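Long-range contact in enterobactin synthetase component F-related protein (Vibrio cholerae serotype O1, PDB 4OXI), which probably activates glycine with ATP, forming glycyl-adenylate, in the lipopolysaccharide modification pathway behind antimicrobial peptide resistance: residues 230-241 with 422-431. Sequence-based numbering, arbitrary orientation.
Sequences KRIAVSYSNLHC and KQLVKGYLND
The extended side chain of Lys230 slants across one face of the Tyr428 ring, a CH-pi contact with CD 4.2 Å from the ring centroid and displaced toward the rim. At the ring's edge, Arg231 O lies in the plane and Ile232 CG1 packs 3.8 Å from Tyr428 CD1; the phenol oxygen reaches on to Glu364. Strand 230-235, paired with strand 216-222, follows the glycine-rich phosphate-binding loop of the AMP-binding (adenylation) fold, and the side chain of Ile232 lies about 6 Å from the bound glycyl-adenylate. The second flat group, the Asn238 amide, belongs to a capping box: Ser235 OG accepts from Asn238 N at the start of helix 236-249, and Ser235 N gives a 2.8 Å bond to Asn238 OD1 in return. Keeping CG beside the backbone N (chi1 -66°) turns the amide back to the start of the helix, where OD1 meets Ser235 N and ND2 faces residues 422-431. ND2 gives a 2.7 Å bond to Lys422 O, which sits only 9° out of the amide plane, and a weak one to Leu424 O. One buried side-chain amide thus completes the capping box through OD1 and ties down residues 422-424 through ND2; Gln423 O is bound by Thr366.

Residues 425-431 run antiparallel along the strand, but one direct backbone bond joins the two, Leu429 N to Arg231 O, 2.9 Å and nearly straight at 171°. Along the rest of the strand, water bridges the backbones: one molecule links Arg231 N to Leu429 O, another Ala233 N to Gly427 O, a third Ala233 O to Lys426 N. Between these waters and the capping box, Val425 CG1 meets Ile232 CG2 at 3.8 Å and Val234 CG2 close by. Farther along the helix, Cys241 SG rests 3.9 Å from Lys422 CB.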
loop_
_atom_site.group_PDB
_atom_site.type_symbol
_atom_site.label_atom_id
_atom_site.label_comp_id
_atom_site.label_asym_id
_atom_site.label_seq_id
_atom_site.Cartn_x
_atom_site.Cartn_y
_atom_site.Cartn_z
ATOM N N LYS A 230 3.322 10.237 9.011
ATOM C CA LYS A 230 3.135 11.112 7.874
ATOM C C LYS A 230 1.901 10.595 7.172
ATOM O O LYS A 230 1.677 9.378 7.108
ATOM C CB LYS A 230 4.322 11.020 6.926
ATOM C CG LYS A 230 5.619 11.586 7.488
ATOM C CD LYS A 230 6.774 11.333 6.521
ATOM C CE LYS A 230 8.065 11.949 7.036
ATOM N NZ LYS A 230 9.167 11.734 6.049
ATOM N N ARG A 231 1.086 11.504 6.660
ATOM C CA ARG A 231 -0.067 11.089 5.888
ATOM C C ARG A 231 -0.022 11.546 4.444
ATOM O O ARG A 231 0.423 12.657 4.127
ATOM C CB ARG A 231 -1.352 11.499 6.581
ATOM C CG ARG A 231 -1.859 10.347 7.441
ATOM C CD ARG A 231 -2.765 10.809 8.510
ATOM N NE ARG A 231 -2.026 11.493 9.554
ATOM C CZ ARG A 231 -1.824 10.990 10.766
ATOM N NH1 ARG A 231 -2.303 9.783 11.074
ATOM N NH2 ARG A 231 -1.141 11.698 11.660
ATOM N N ILE A 232 -0.472 10.658 3.568
ATOM C CA ILE A 232 -0.333 10.861 2.143
ATOM C C ILE A 232 -1.704 10.718 1.512
ATOM O O ILE A 232 -2.284 9.623 1.494
ATOM C CB ILE A 232 0.607 9.806 1.568
ATOM C CG1 ILE A 232 2.013 9.993 2.146
ATOM C CG2 ILE A 232 0.638 9.870 0.059
ATOM C CD1 ILE A 232 2.919 8.802 1.896
ATOM N N ALA A 233 -2.230 11.834 1.020
ATOM C CA ALA A 233 -3.535 11.848 0.398
ATOM C C ALA A 233 -3.357 11.772 -1.119
ATOM O O ALA A 233 -2.725 12.639 -1.713
ATOM C CB ALA A 233 -4.291 13.106 0.795
ATOM N N VAL A 234 -3.919 10.730 -1.727
ATOM C CA VAL A 234 -3.773 10.457 -3.145
ATOM C C VAL A 234 -5.066 10.856 -3.863
ATOM O O VAL A 234 -6.159 10.433 -3.477
ATOM C CB VAL A 234 -3.484 8.958 -3.371
ATOM C CG1 VAL A 234 -3.503 8.608 -4.860
ATOM C CG2 VAL A 234 -2.148 8.576 -2.746
ATOM N N SER A 235 -4.951 11.683 -4.896
ATOM C CA SER A 235 -6.142 12.236 -5.557
ATOM C C SER A 235 -6.716 11.260 -6.560
ATOM O O SER A 235 -6.070 10.278 -6.916
ATOM C CB SER A 235 -5.781 13.507 -6.313
ATOM O OG SER A 235 -4.972 13.158 -7.415
ATOM N N TYR A 236 -7.930 11.529 -7.032
ATOM C CA TYR A 236 -8.482 10.724 -8.118
ATOM C C TYR A 236 -7.615 10.783 -9.367
ATOM O O TYR A 236 -7.404 9.753 -10.011
ATOM C CB TYR A 236 -9.947 11.088 -8.414
ATOM C CG TYR A 236 -10.886 10.454 -7.414
ATOM C CD1 TYR A 236 -11.374 9.167 -7.616
ATOM C CD2 TYR A 236 -11.250 11.120 -6.250
ATOM C CE1 TYR A 236 -12.222 8.566 -6.704
ATOM C CE2 TYR A 236 -12.098 10.534 -5.328
ATOM C CZ TYR A 236 -12.581 9.248 -5.566
ATOM O OH TYR A 236 -13.422 8.645 -4.656
ATOM N N SER A 237 -7.090 11.957 -9.714
ATOM C CA SER A 237 -6.256 12.015 -10.926
ATOM C C SER A 237 -4.928 11.273 -10.736
ATOM O O SER A 237 -4.455 10.640 -11.671
ATOM C CB SER A 237 -6.030 13.446 -11.430
ATOM O OG SER A 237 -5.331 14.216 -10.476
ATOM N N ASN A 238 -4.341 11.325 -9.537
ATOM C CA ASN A 238 -3.179 10.473 -9.241
ATOM C C ASN A 238 -3.507 9.013 -9.533
ATOM O O ASN A 238 -2.787 8.325 -10.262
ATOM C CB ASN A 238 -2.784 10.538 -7.761
ATOM C CG ASN A 238 -2.266 11.887 -7.328
ATOM O OD1 ASN A 238 -2.573 12.340 -6.222
ATOM N ND2 ASN A 238 -1.475 12.536 -8.177
ATOM N N LEU A 239 -4.607 8.543 -8.949
ATOM C CA LEU A 239 -4.983 7.131 -9.039
ATOM C C LEU A 239 -5.359 6.731 -10.457
ATOM O O LEU A 239 -5.032 5.621 -10.907
ATOM C CB LEU A 239 -6.163 6.844 -8.100
ATOM C CG LEU A 239 -6.903 5.510 -8.246
ATOM C CD1 LEU A 239 -5.948 4.339 -8.028
ATOM C CD2 LEU A 239 -8.090 5.436 -7.273
ATOM N N HIS A 240 -6.072 7.622 -11.150
ATOM C CA HIS A 240 -6.536 7.343 -12.520
ATOM C C HIS A 240 -5.355 7.254 -13.462
ATOM O O HIS A 240 -5.328 6.409 -14.350
ATOM C CB HIS A 240 -7.517 8.417 -12.998
ATOM C CG HIS A 240 -8.894 8.264 -12.434
ATOM N ND1 HIS A 240 -9.721 9.335 -12.178
ATOM C CD2 HIS A 240 -9.588 7.160 -12.071
ATOM C CE1 HIS A 240 -10.866 8.899 -11.688
ATOM N NE2 HIS A 240 -10.816 7.583 -11.620
ATOM N N CYS A 241 -4.368 8.124 -13.265
ATOM C CA CYS A 241 -3.155 8.025 -14.063
ATOM C C CYS A 241 -2.479 6.655 -13.895
ATOM O O CYS A 241 -2.178 5.989 -14.886
ATOM C CB CYS A 241 -2.180 9.162 -13.743
ATOM S SG CYS A 241 -0.633 9.045 -14.702
ATOM N N LYS A 422 1.893 13.304 -13.016
ATOM C CA LYS A 422 0.498 13.191 -12.599
ATOM C C LYS A 422 0.248 12.244 -11.421
ATOM O O LYS A 422 -0.790 12.346 -10.771
ATOM C CB LYS A 422 -0.382 12.799 -13.795
ATOM C CG LYS A 422 -0.775 13.978 -14.695
ATOM C CD LYS A 422 -1.255 13.509 -16.069
ATOM C CE LYS A 422 -0.091 12.972 -16.892
ATOM N NZ LYS A 422 -0.519 12.027 -17.972
ATOM N N GLN A 423 1.189 11.347 -11.124
ATOM C CA GLN A 423 1.021 10.434 -9.981
ATOM C C GLN A 423 1.555 10.993 -8.666
ATOM O O GLN A 423 1.327 10.419 -7.608
ATOM C CB GLN A 423 1.683 9.078 -10.261
ATOM C CG GLN A 423 0.930 8.239 -11.273
ATOM C CD GLN A 423 1.692 7.016 -11.661
ATOM O OE1 GLN A 423 1.739 6.658 -12.831
ATOM N NE2 GLN A 423 2.298 6.351 -10.681
ATOM N N LEU A 424 2.274 12.106 -8.730
ATOM C CA LEU A 424 2.866 12.677 -7.527
ATOM C C LEU A 424 1.807 13.392 -6.697
ATOM O O LEU A 424 1.013 14.157 -7.244
ATOM C CB LEU A 424 3.980 13.656 -7.895
ATOM C CG LEU A 424 4.729 14.212 -6.681
ATOM C CD1 LEU A 424 5.400 13.083 -5.952
ATOM C CD2 LEU A 424 5.747 15.286 -7.075
ATOM N N VAL A 425 1.777 13.131 -5.385
ATOM C CA VAL A 425 0.864 13.847 -4.476
ATOM C C VAL A 425 1.348 15.292 -4.237
ATOM O O VAL A 425 2.500 15.615 -4.529
ATOM C CB VAL A 425 0.746 13.132 -3.104
ATOM C CG1 VAL A 425 0.221 11.693 -3.271
ATOM C CG2 VAL A 425 2.082 13.114 -2.405
ATOM N N LYS A 426 0.487 16.142 -3.683
ATOM C CA LYS A 426 0.811 17.554 -3.469
ATOM C C LYS A 426 1.895 17.753 -2.427
ATOM O O LYS A 426 2.590 18.766 -2.433
ATOM C CB LYS A 426 -0.422 18.327 -2.991
ATOM C CG LYS A 426 -1.608 18.324 -3.944
ATOM C CD LYS A 426 -1.290 19.076 -5.219
ATOM C CE LYS A 426 -2.473 19.052 -6.189
ATOM N NZ LYS A 426 -2.070 19.557 -7.539
ATOM N N GLY A 427 2.014 16.796 -1.519
ATOM C CA GLY A 427 2.884 16.922 -0.361
ATOM C C GLY A 427 2.260 16.068 0.723
ATOM O O GLY A 427 1.335 15.298 0.452
ATOM N N TYR A 428 2.753 16.183 1.944
ATOM C CA TYR A 428 2.159 15.440 3.044
ATOM C C TYR A 428 0.985 16.240 3.605
ATOM O O TYR A 428 0.995 17.471 3.592
ATOM C CB TYR A 428 3.207 15.150 4.122
ATOM C CG TYR A 428 4.352 14.279 3.628
ATOM C CD1 TYR A 428 4.174 12.912 3.420
ATOM C CD2 TYR A 428 5.605 14.816 3.364
ATOM C CE1 TYR A 428 5.215 12.102 2.964
ATOM C CE2 TYR A 428 6.656 14.012 2.916
ATOM C CZ TYR A 428 6.446 12.656 2.714
ATOM O OH TYR A 428 7.467 11.848 2.260
ATOM N N LEU A 429 -0.033 15.539 4.083
ATOM C CA LEU A 429 -1.232 16.173 4.615
ATOM C C LEU A 429 -0.915 16.947 5.900
ATOM O O LEU A 429 -0.379 16.376 6.855
ATOM C CB LEU A 429 -2.284 15.090 4.885
ATOM C CG LEU A 429 -3.751 15.480 5.030
ATOM C CD1 LEU A 429 -4.195 16.241 3.801
ATOM C CD2 LEU A 429 -4.611 14.227 5.250
ATOM N N ASN A 430 -1.237 18.241 5.905
ATOM C CA ASN A 430 -1.036 19.125 7.066
ATOM C C ASN A 430 0.327 18.996 7.753
ATOM O O ASN A 430 0.411 18.941 8.984
ATOM C CB ASN A 430 -2.161 18.924 8.089
ATOM C CG ASN A 430 -3.530 18.900 7.443
ATOM O OD1 ASN A 430 -4.314 17.972 7.656
ATOM N ND2 ASN A 430 -3.820 19.912 6.627
ATOM N N ASP A 431 1.388 18.929 6.953
ATOM C CA ASP A 431 2.741 18.749 7.484
ATOM C C ASP A 431 3.705 19.514 6.581
ATOM O O ASP A 431 4.419 18.920 5.775
ATOM C CB ASP A 431 3.082 17.255 7.530
ATOM C CG ASP A 431 4.405 16.961 8.220
ATOM O OD1 ASP A 431 5.206 17.898 8.466
ATOM O OD2 ASP A 431 4.658 15.763 8.497
HETATM O O HOH W 1 1.450 14.226 7.219
HETATM O O HOH W 2 -1.042 14.430 1.063
HETATM O O HOH W 3 -2.067 15.260 -2.398
HETATM O O HOH W 4 -2.884 14.300 -11.150
#